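4-hydroxybutyrate coenzyme A transferase (Shewanella oneidensis, PDB 2OAS) probably catalyses transfer of coenzyme A between carboxylic acids such as acetate and 4-hydroxybutyrate, and binds coenzyme A. Local coordinates at residues D187-A192 / V384-A389; S353-A356 / S361-A364; A403-A408 / E414-D419. All coordinates share one frame; numbering follows the deposited sequence.

Overall arrangement
All three contacts lie on the same side of the chain's centre, around the six-stranded mixed sheet in which 388-391 is an edge strand, paired antiparallel with 382-385. Contact 1 sets the start of helix 188-200 against the turn between those two strands. Contact 2, about 13 Å away between centres, holds the hairpin of strands 354-355 and 360-361 and leads into strand 363-364; in sequence it falls between the segments of contact 1. Contact 3 comes last, pairing helices 397-405 and 410-422; its centre is about 11 Å from that of contact 2 and 17 Å from that of contact 1. The hairpin that touches coenzyme A therefore packs against both that turn and the terminal helices.

Contact 1 of 3, residues D187-A192 / V384-A389; sequences DAVSLA and VTEYGA
Val189, Ala192 and Glu386 carry this contact between the first turn of helix 188-200 and the turn that joins strands 382-385 and 388-391. Val189 CG1 lies over the flat of the Glu386 carboxylate, 3.5 Å from Glu386 CD and nearly as close to both oxygens. This branch stands anti to the backbone N of Val189 (chi1 179°), which directs it across the gap, while CG2 lies farther off toward OE2. Three residues on, about one turn of the helix, Ala192 CB meets Glu386 CB at 3.7 Å; its small methyl lets the backbones approach to 4.8 Å between Ala192 CA and Glu386 CA.

Glu386 leaves its backbone with CG between N and the carbonyl carbon (chi1 67°) and then bends at chi2, folding the carboxylate alongside the helix. Glu386 CB touches Val189 CG1 at 3.6 Å. Glu386 CG lies over a face of the Tyr387 ring, on the side roughly opposite Val189, 3.3 Å above the ring plane and offset toward the rim.

The backbone of 384-389 is a tight beta hairpin: a type I turn from Thr385 to Gly388, closed by a pair of bonds between Thr385 and Gly388. Glycine suits the last position, since a side chain at those backbone angles would jam against the preceding carbonyl O. At the helix start Asp187 is the N-cap, its OD2 accepting from Val189 N at 3.1 Å, although its side chain is poorly ordered.

Glu386 O accepts a weak hydrogen bond from His196 of the same helix. The glutamate thus presents hydrocarbon and the flat of its carboxylate to Val189 and Ala192 while OE1 takes the N-H of Ser353, so the contact itself rests on van der Waals packing.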
loop_
_atom_site.group_PDB
_atom_site.type_symbol
_atom_site.label_atom_id
_atom_site.label_comp_id
_atom_site.label_asym_id
_atom_site.label_seq_id
_atom_site.Cartn_x
_atom_site.Cartn_y
_atom_site.Cartn_z
ATOM N N ASP A 187 -22.343 21.581 -7.539
ATOM C CA ASP A 187 -22.128 21.487 -8.991
ATOM C C ASP A 187 -22.946 20.355 -9.625
ATOM O O ASP A 187 -23.388 19.438 -8.933
ATOM C CB ASP A 187 -20.641 21.248 -9.277
ATOM C CG ASP A 187 -20.313 21.282 -10.764
ATOM O OD1 ASP A 187 -20.621 22.302 -11.419
ATOM O OD2 ASP A 187 -19.737 20.297 -11.279
ATOM N N ALA A 188 -23.127 20.409 -10.942
ATOM C CA ALA A 188 -23.889 19.380 -11.655
ATOM C C ALA A 188 -23.182 18.028 -11.637
ATOM O O ALA A 188 -23.817 16.984 -11.483
ATOM C CB ALA A 188 -24.131 19.809 -13.089
ATOM N N VAL A 189 -21.866 18.056 -11.804
ATOM C CA VAL A 189 -21.062 16.839 -11.810
ATOM C C VAL A 189 -21.011 16.226 -10.418
ATOM O O VAL A 189 -21.186 15.020 -10.258
ATOM C CB VAL A 189 -19.630 17.133 -12.273
ATOM C CG1 VAL A 189 -18.812 15.862 -12.253
ATOM C CG2 VAL A 189 -19.656 17.733 -13.666
ATOM N N SER A 190 -20.765 17.070 -9.418
ATOM C CA SER A 190 -20.702 16.644 -8.023
ATOM C C SER A 190 -21.981 15.901 -7.630
ATOM O O SER A 190 -21.925 14.836 -7.027
ATOM C CB SER A 190 -20.520 17.863 -7.111
ATOM O OG SER A 190 -19.360 18.596 -7.459
ATOM N N LEU A 191 -23.131 16.473 -7.971
ATOM C CA LEU A 191 -24.403 15.844 -7.660
ATOM C C LEU A 191 -24.474 14.460 -8.287
ATOM O O LEU A 191 -24.866 13.488 -7.637
ATOM C CB LEU A 191 -25.567 16.690 -8.181
ATOM C CG LEU A 191 -26.524 17.305 -7.152
ATOM C CD1 LEU A 191 -27.143 16.192 -6.302
ATOM C CD2 LEU A 191 -25.761 18.308 -6.278
ATOM N N ALA A 192 -24.096 14.376 -9.557
ATOM C CA ALA A 192 -24.123 13.121 -10.282
ATOM C C ALA A 192 -23.272 12.084 -9.559
ATOM O O ALA A 192 -23.739 10.987 -9.263
ATOM C CB ALA A 192 -23.620 13.332 -11.705
ATOM N N VAL A 384 -15.727 5.969 -9.298
ATOM C CA VAL A 384 -16.969 6.581 -9.766
ATOM C C VAL A 384 -16.751 7.941 -10.409
ATOM O O VAL A 384 -15.869 8.707 -10.027
ATOM C CB VAL A 384 -17.985 6.785 -8.634
ATOM C CG1 VAL A 384 -18.327 5.475 -7.976
ATOM C CG2 VAL A 384 -17.413 7.738 -7.617
ATOM N N THR A 385 -17.609 8.238 -11.367
ATOM C CA THR A 385 -17.565 9.482 -12.104
ATOM C C THR A 385 -19.013 9.882 -12.329
ATOM O O THR A 385 -19.933 9.114 -12.020
ATOM C CB THR A 385 -16.863 9.253 -13.459
ATOM O OG1 THR A 385 -15.443 9.181 -13.250
ATOM C CG2 THR A 385 -17.168 10.350 -14.434
ATOM N N GLU A 386 -19.224 11.083 -12.858
ATOM C CA GLU A 386 -20.573 11.553 -13.126
ATOM C C GLU A 386 -21.274 10.612 -14.117
ATOM O O GLU A 386 -22.482 10.703 -14.320
ATOM C CB GLU A 386 -20.535 12.985 -13.683
ATOM C CG GLU A 386 -19.893 13.129 -15.069
ATOM C CD GLU A 386 -18.498 13.752 -15.035
ATOM O OE1 GLU A 386 -17.621 13.224 -14.323
ATOM O OE2 GLU A 386 -18.280 14.778 -15.738
ATOM N N TYR A 387 -20.517 9.702 -14.722
ATOM C CA TYR A 387 -21.095 8.779 -15.694
ATOM C C TYR A 387 -21.275 7.354 -15.189
ATOM O O TYR A 387 -21.580 6.456 -15.971
ATOM C CB TYR A 387 -20.249 8.779 -16.977
ATOM C CG TYR A 387 -20.208 10.127 -17.678
ATOM C CD1 TYR A 387 -21.328 10.617 -18.349
ATOM C CD2 TYR A 387 -19.074 10.940 -17.617
ATOM C CE1 TYR A 387 -21.328 11.875 -18.928
ATOM C CE2 TYR A 387 -19.064 12.210 -18.197
ATOM C CZ TYR A 387 -20.200 12.672 -18.846
ATOM O OH TYR A 387 -20.234 13.946 -19.382
ATOM N N GLY A 388 -21.096 7.138 -13.887
ATOM C CA GLY A 388 -21.267 5.801 -13.349
ATOM C C GLY A 388 -20.103 5.283 -12.522
ATOM O O GLY A 388 -19.169 6.015 -12.202
ATOM N N ALA A 389 -20.160 4.003 -12.177
ATOM C CA ALA A 389 -19.126 3.380 -11.369
ATOM C C ALA A 389 -18.474 2.205 -12.087
ATOM O O ALA A 389 -19.105 1.545 -12.909
ATOM C CB ALA A 389 -19.732 2.896 -10.049
#

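Contact 2 of 3, residues S353-A356 / S361-A364. With COA (coenzyme A), chain C.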
loop_
_atom_site.group_PDB
_atom_site.type_symbol
_atom_site.label_atom_id
_atom_site.label_comp_id
_atom_site.label_asym_id
_atom_site.label_seq_id
_atom_site.Cartn_x
_atom_site.Cartn_y
_atom_site.Cartn_z
ATOM N N SER A 353 -15.033 13.283 -14.371
ATOM C CA SER A 353 -14.444 12.638 -15.548
ATOM C C SER A 353 -13.402 13.540 -16.221
ATOM O O SER A 353 -12.480 13.045 -16.858
ATOM C CB SER A 353 -15.519 12.245 -16.574
ATOM O OG SER A 353 -16.129 13.372 -17.185
ATOM N N THR A 354 -13.543 14.858 -16.083
ATOM C CA THR A 354 -12.579 15.765 -16.711
ATOM C C THR A 354 -12.019 16.824 -15.774
ATOM O O THR A 354 -12.297 16.839 -14.575
ATOM C CB THR A 354 -13.195 16.509 -17.920
ATOM O OG1 THR A 354 -14.195 17.429 -17.453
ATOM C CG2 THR A 354 -13.816 15.523 -18.898
ATOM N N ALA A 355 -11.222 17.718 -16.338
ATOM C CA ALA A 355 -10.637 18.797 -15.568
ATOM C C ALA A 355 -10.201 19.912 -16.508
ATOM O O ALA A 355 -10.372 19.825 -17.724
ATOM C CB ALA A 355 -9.447 18.279 -14.784
ATOM N N ALA A 356 -9.638 20.965 -15.941
ATOM C CA ALA A 356 -9.163 22.078 -16.747
ATOM C C ALA A 356 -10.255 22.624 -17.653
ATOM O O ALA A 356 -9.979 23.064 -18.761
ATOM C CB ALA A 356 -7.978 21.633 -17.582
ATOM N N SER A 361 -8.862 14.817 -19.613
ATOM C CA SER A 361 -9.550 13.650 -19.085
ATOM C C SER A 361 -8.801 13.141 -17.856
ATOM O O SER A 361 -7.601 12.877 -17.928
ATOM C CB SER A 361 -9.599 12.557 -20.154
ATOM O OG SER A 361 -10.177 11.365 -19.657
ATOM N N ARG A 362 -9.498 13.019 -16.726
ATOM C CA ARG A 362 -8.862 12.531 -15.508
ATOM C C ARG A 362 -8.531 11.049 -15.670
ATOM O O ARG A 362 -7.628 10.506 -15.026
ATOM C CB ARG A 362 -9.768 12.764 -14.297
ATOM C CG ARG A 362 -9.976 14.235 -13.989
ATOM C CD ARG A 362 -10.246 14.464 -12.525
ATOM N NE ARG A 362 -10.368 15.884 -12.239
ATOM C CZ ARG A 362 -10.429 16.407 -11.018
ATOM N NH1 ARG A 362 -10.542 17.717 -10.873
ATOM N NH2 ARG A 362 -10.374 15.634 -9.943
ATOM N N ILE A 363 -9.279 10.398 -16.548
ATOM C CA ILE A 363 -9.054 9.004 -16.841
ATOM C C ILE A 363 -8.245 8.997 -18.125
ATOM O O ILE A 363 -8.791 9.128 -19.222
ATOM C CB ILE A 363 -10.361 8.278 -17.073
ATOM C CG1 ILE A 363 -11.256 8.450 -15.851
ATOM C CG2 ILE A 363 -10.099 6.823 -17.363
ATOM C CD1 ILE A 363 -12.643 7.932 -16.054
ATOM N N ALA A 364 -6.930 8.876 -17.973
ATOM C CA ALA A 364 -6.009 8.863 -19.097
ATOM C C ALA A 364 -5.601 7.439 -19.400
ATOM O O ALA A 364 -5.660 6.571 -18.534
ATOM C CB ALA A 364 -4.774 9.684 -18.769
HETATM N N1A COA C . -4.710 16.899 -15.142
HETATM C C2A COA C . -4.501 18.340 -15.267
HETATM N N3A COA C . -5.177 19.142 -14.228
HETATM C C4A COA C . -6.007 18.532 -13.174
HETATM C C5A COA C . -6.194 17.108 -13.052
HETATM C C6A COA C . -5.534 16.281 -14.089
HETATM N N6A COA C . -5.667 14.871 -14.070
HETATM N N7A COA C . -7.013 16.819 -11.972
HETATM C C8A COA C . -7.310 18.074 -11.414
HETATM N N9A COA C . -6.704 19.136 -12.123
HETATM C C1B COA C . -6.784 20.559 -11.865
HETATM C C2B COA C . -8.180 21.249 -11.775
HETATM O O2B COA C . -8.446 22.072 -12.855
HETATM C C3B COA C . -8.224 21.981 -10.434
HETATM O O3B COA C . -8.529 23.398 -10.632
HETATM P P3B COA C . -8.652 24.443 -9.449
HETATM O O7A COA C . -9.637 24.087 -8.409
HETATM O O8A COA C . -7.320 24.591 -8.789
HETATM O O9A COA C . -8.988 25.738 -10.023
HETATM C C4B COA C . -6.926 21.737 -9.763
HETATM O O4B COA C . -6.102 20.915 -10.606
HETATM C C5B COA C . -7.437 21.158 -8.376
HETATM O O5B COA C . -8.141 19.917 -8.551
HETATM P P1A COA C . -9.400 19.340 -7.634
HETATM O O1A COA C . -10.532 20.222 -7.566
HETATM O O2A COA C . -9.892 18.002 -8.140
HETATM O O3A COA C . -8.708 19.162 -6.226
HETATM P P2A COA C . -9.438 18.610 -4.967
HETATM O O4A COA C . -9.403 19.617 -3.911
HETATM O O5A COA C . -10.824 18.289 -5.250
HETATM O O6A COA C . -8.928 17.314 -4.499
HETATM C CBP COA C . -7.245 15.435 -4.323
HETATM C CCP COA C . -8.554 16.064 -5.077
HETATM C CDP COA C . -6.285 16.553 -4.864
HETATM C CEP COA C . -6.837 14.033 -4.952
HETATM C CAP COA C . -7.339 15.483 -2.642
HETATM O OAP COA C . -8.447 14.556 -2.420
HETATM C C9P COA C . -6.105 14.923 -1.925
HETATM O O9P COA C . -5.339 15.719 -1.403
HETATM N N8P COA C . -5.940 13.515 -1.897
HETATM C C7P COA C . -4.924 12.653 -1.307
HETATM C C6P COA C . -5.406 11.570 -0.273
HETATM C C5P COA C . -5.552 12.034 1.118
HETATM O O5P COA C . -5.171 11.326 2.057
HETATM N N4P COA C . -6.142 13.340 1.266
HETATM C C3P COA C . -6.433 14.146 2.443
HETATM C C2P COA C . -7.220 13.436 3.608
HETATM S S1P COA C . -6.392 13.578 5.218
HETATM O O HOH W 1 -12.917 11.439 -18.943
#
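The carbonyl oxygen of Ser353 is gripped twice: Arg362 N donates to it at 3.0 Å, with an N-H...O angle of 159°, and a water donates to it at 2.7 Å. Strands 354-355 and 360-361 form a short antiparallel beta hairpin, in which Thr354 and Ser361 are a non-hydrogen-bonded pair with their side chains on one face, against Phe412 of helix 410-422. The same water also donates to Ser361 OG, tying the arms together. At Arg362 the chain passes to strand 363-364 beside 309-311, with backbone bonds to Val310.

The side chain of Arg362 runs out along 353-356 toward coenzyme A. CG is anti to the carbonyl carbon (chi1 -66°) and the chain is extended from CG to NE, which carries it past Thr354 O; NE gives that oxygen a weak hydrogen bond at 3.2 Å. At the far end the guanidinium holds one pyrophosphate oxygen, O2A, in a fork, with NH1 at 2.8 Å and NH2 at 3.0 Å from it; NH2 also makes a weak bond to Ala307 O. C8A, at the rim of the adenine, lies over one guanidinium face, 3.2 Å above its plane, the two planes tilted to each other. Ala355 CB sits at the edge of the group, 3.6 Å from NE, a methyl small enough to touch both arginine and adenine.

Arginine suits the place because its planar, charged end can bond to phosphate and still meet the base. An alanine here is likely to leave O2A without its forked donor and the pyrophosphate charge poorly balanced, and the C8A-N7A rim without its neighbour. Ala356 N makes a weak hydrogen bond to ribose O2B. Ser361 OG donates to Ile363 O at 2.7 Å from above the carbonyl plane.

Contact 3 of 3, residues A403-A408 / E414-D419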
loop_
_atom_site.group_PDB
_atom_site.type_symbol
_atom_site.label_atom_id
_atom_site.label_comp_id
_atom_site.label_asym_id
_atom_site.label_seq_id
_atom_site.Cartn_x
_atom_site.Cartn_y
_atom_site.Cartn_z
ATOM N N ALA A 403 -14.283 -1.085 -18.304
ATOM C CA ALA A 403 -15.148 -0.420 -17.325
ATOM C C ALA A 403 -14.801 1.049 -17.121
ATOM O O ALA A 403 -15.685 1.890 -16.962
ATOM C CB ALA A 403 -15.092 -1.148 -15.984
ATOM N N LEU A 404 -13.509 1.356 -17.120
ATOM C CA LEU A 404 -13.080 2.720 -16.939
ATOM C C LEU A 404 -13.503 3.628 -18.090
ATOM O O LEU A 404 -14.010 4.727 -17.858
ATOM C CB LEU A 404 -11.569 2.781 -16.756
ATOM C CG LEU A 404 -11.079 2.396 -15.366
ATOM C CD1 LEU A 404 -9.575 2.514 -15.293
ATOM C CD2 LEU A 404 -11.734 3.306 -14.341
ATOM N N ILE A 405 -13.308 3.187 -19.327
ATOM C CA ILE A 405 -13.697 4.024 -20.445
ATOM C C ILE A 405 -15.217 4.230 -20.473
ATOM O O ILE A 405 -15.704 5.155 -21.121
ATOM C CB ILE A 405 -13.245 3.444 -21.801
ATOM C CG1 ILE A 405 -14.003 2.173 -22.103
ATOM C CG2 ILE A 405 -11.765 3.114 -21.767
ATOM C CD1 ILE A 405 -13.623 1.596 -23.431
ATOM N N ASN A 406 -15.970 3.393 -19.765
ATOM C CA ASN A 406 -17.419 3.550 -19.739
ATOM C C ASN A 406 -17.883 4.665 -18.807
ATOM O O ASN A 406 -19.029 5.103 -18.902
ATOM C CB ASN A 406 -18.120 2.251 -19.346
ATOM C CG ASN A 406 -18.091 1.215 -20.457
ATOM O OD1 ASN A 406 -18.252 1.545 -21.639
ATOM N ND2 ASN A 406 -17.898 -0.052 -20.083
ATOM N N ILE A 407 -17.013 5.114 -17.906
ATOM C CA ILE A 407 -17.380 6.204 -17.003
ATOM C C ILE A 407 -16.557 7.447 -17.339
ATOM O O ILE A 407 -16.660 8.484 -16.687
ATOM C CB ILE A 407 -17.177 5.830 -15.497
ATOM C CG1 ILE A 407 -15.696 5.575 -15.206
ATOM C CG2 ILE A 407 -18.038 4.619 -15.133
ATOM C CD1 ILE A 407 -15.414 5.218 -13.759
ATOM N N ALA A 408 -15.725 7.333 -18.362
ATOM C CA ALA A 408 -14.916 8.467 -18.791
ATOM C C ALA A 408 -15.803 9.381 -19.634
ATOM O O ALA A 408 -16.781 8.928 -20.223
ATOM C CB ALA A 408 -13.731 7.979 -19.617
ATOM N N GLU A 414 -13.291 7.391 -27.477
ATOM C CA GLU A 414 -12.608 6.977 -28.701
ATOM C C GLU A 414 -11.088 6.881 -28.501
ATOM O O GLU A 414 -10.481 5.843 -28.785
ATOM C CB GLU A 414 -12.946 7.953 -29.836
ATOM C CG GLU A 414 -11.862 8.112 -30.911
ATOM C CD GLU A 414 -11.720 9.573 -31.405
ATOM O OE1 GLU A 414 -12.554 10.014 -32.235
ATOM O OE2 GLU A 414 -10.764 10.270 -30.932
ATOM N N GLN A 415 -10.469 7.956 -28.014
ATOM C CA GLN A 415 -9.027 7.946 -27.764
ATOM C C GLN A 415 -8.653 6.845 -26.773
ATOM O O GLN A 415 -7.764 6.035 -27.039
ATOM C CB GLN A 415 -8.548 9.280 -27.192
ATOM C CG GLN A 415 -8.022 10.273 -28.207
ATOM C CD GLN A 415 -6.836 9.742 -29.000
ATOM O OE1 GLN A 415 -5.899 9.170 -28.439
ATOM N NE2 GLN A 415 -6.872 9.939 -30.315
ATOM N N LEU A 416 -9.328 6.831 -25.625
ATOM C CA LEU A 416 -9.052 5.843 -24.590
ATOM C C LEU A 416 -9.161 4.439 -25.157
ATOM O O LEU A 416 -8.276 3.610 -24.962
ATOM C CB LEU A 416 -10.013 6.007 -23.404
ATOM C CG LEU A 416 -9.822 7.259 -22.539
ATOM C CD1 LEU A 416 -10.937 7.358 -21.522
ATOM C CD2 LEU A 416 -8.466 7.233 -21.858
ATOM N N SER A 417 -10.250 4.168 -25.862
ATOM C CA SER A 417 -10.413 2.862 -26.450
ATOM C C SER A 417 -9.248 2.513 -27.394
ATOM O O SER A 417 -8.778 1.372 -27.399
ATOM C CB SER A 417 -11.735 2.783 -27.194
ATOM O OG SER A 417 -11.827 1.553 -27.878
ATOM N N ARG A 418 -8.784 3.479 -28.186
ATOM C CA ARG A 418 -7.667 3.254 -29.102
ATOM C C ARG A 418 -6.396 2.832 -28.362
ATOM O O ARG A 418 -5.834 1.760 -28.628
ATOM C CB ARG A 418 -7.364 4.525 -29.918
ATOM C CG ARG A 418 -8.065 4.579 -31.271
ATOM C CD ARG A 418 -8.078 5.999 -31.864
ATOM N NE ARG A 418 -8.697 6.001 -33.190
ATOM C CZ ARG A 418 -9.902 5.491 -33.480
ATOM N NH1 ARG A 418 -10.658 4.921 -32.538
ATOM N NH2 ARG A 418 -10.360 5.556 -34.731
ATOM N N ASP A 419 -5.951 3.673 -27.431
ATOM C CA ASP A 419 -4.751 3.395 -26.665
ATOM C C ASP A 419 -4.890 2.116 -25.822
ATOM O O ASP A 419 -3.905 1.593 -25.292
ATOM C CB ASP A 419 -4.404 4.593 -25.764
ATOM C CG ASP A 419 -4.157 5.875 -26.553
ATOM O OD1 ASP A 419 -3.529 5.801 -27.633
ATOM O OD2 ASP A 419 -4.574 6.958 -26.082
#
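Apolar packing makes this contact, with Leu416 at its middle. Leu416 CB meets Ile405 CG2 at 3.8 Å, and its CD1 methyl reaches on to Ala408 CB at 3.4 Å. The side chains of Ile405 and Leu416 run antiparallel past one another, flank to flank. Ile405 has CG2 anti to its carbonyl carbon and CG1 between N and that carbon (chi1 68°); this turns CG2 onto Leu416 and sends CD1 toward Ser417 CB, a looser approach of 4.4 Å at the margin. Branched aliphatic residues suit the place because each offers two directions of hydrocarbon, and Ala408 leaves room for the leucine methyl.

The two segments belong to consecutive helices, 397-405 and 410-422, joined by a short connection into a helical hairpin near the C-terminus. Leu312 touches both Ile405 and Leu416. The chain beyond the first helix rests on sheet strands: Ile407 on Ile383, Thr385 and Ala390 of strands 382-385 and 388-391, and Ala408 on Ile363 of strand 363-364.

The polar bonds here lie within each segment or reach out to Arg413. Ile407 N bonds to Leu404 O at 3.0 Å. In helix 410-422 Arg418 N bonds to Glu414 O, a regular helical turn. Ile405 O, on 403-408, accepts a hydrogen bond from NH1 of Arg413 on helix 410-422, which joins the two helices.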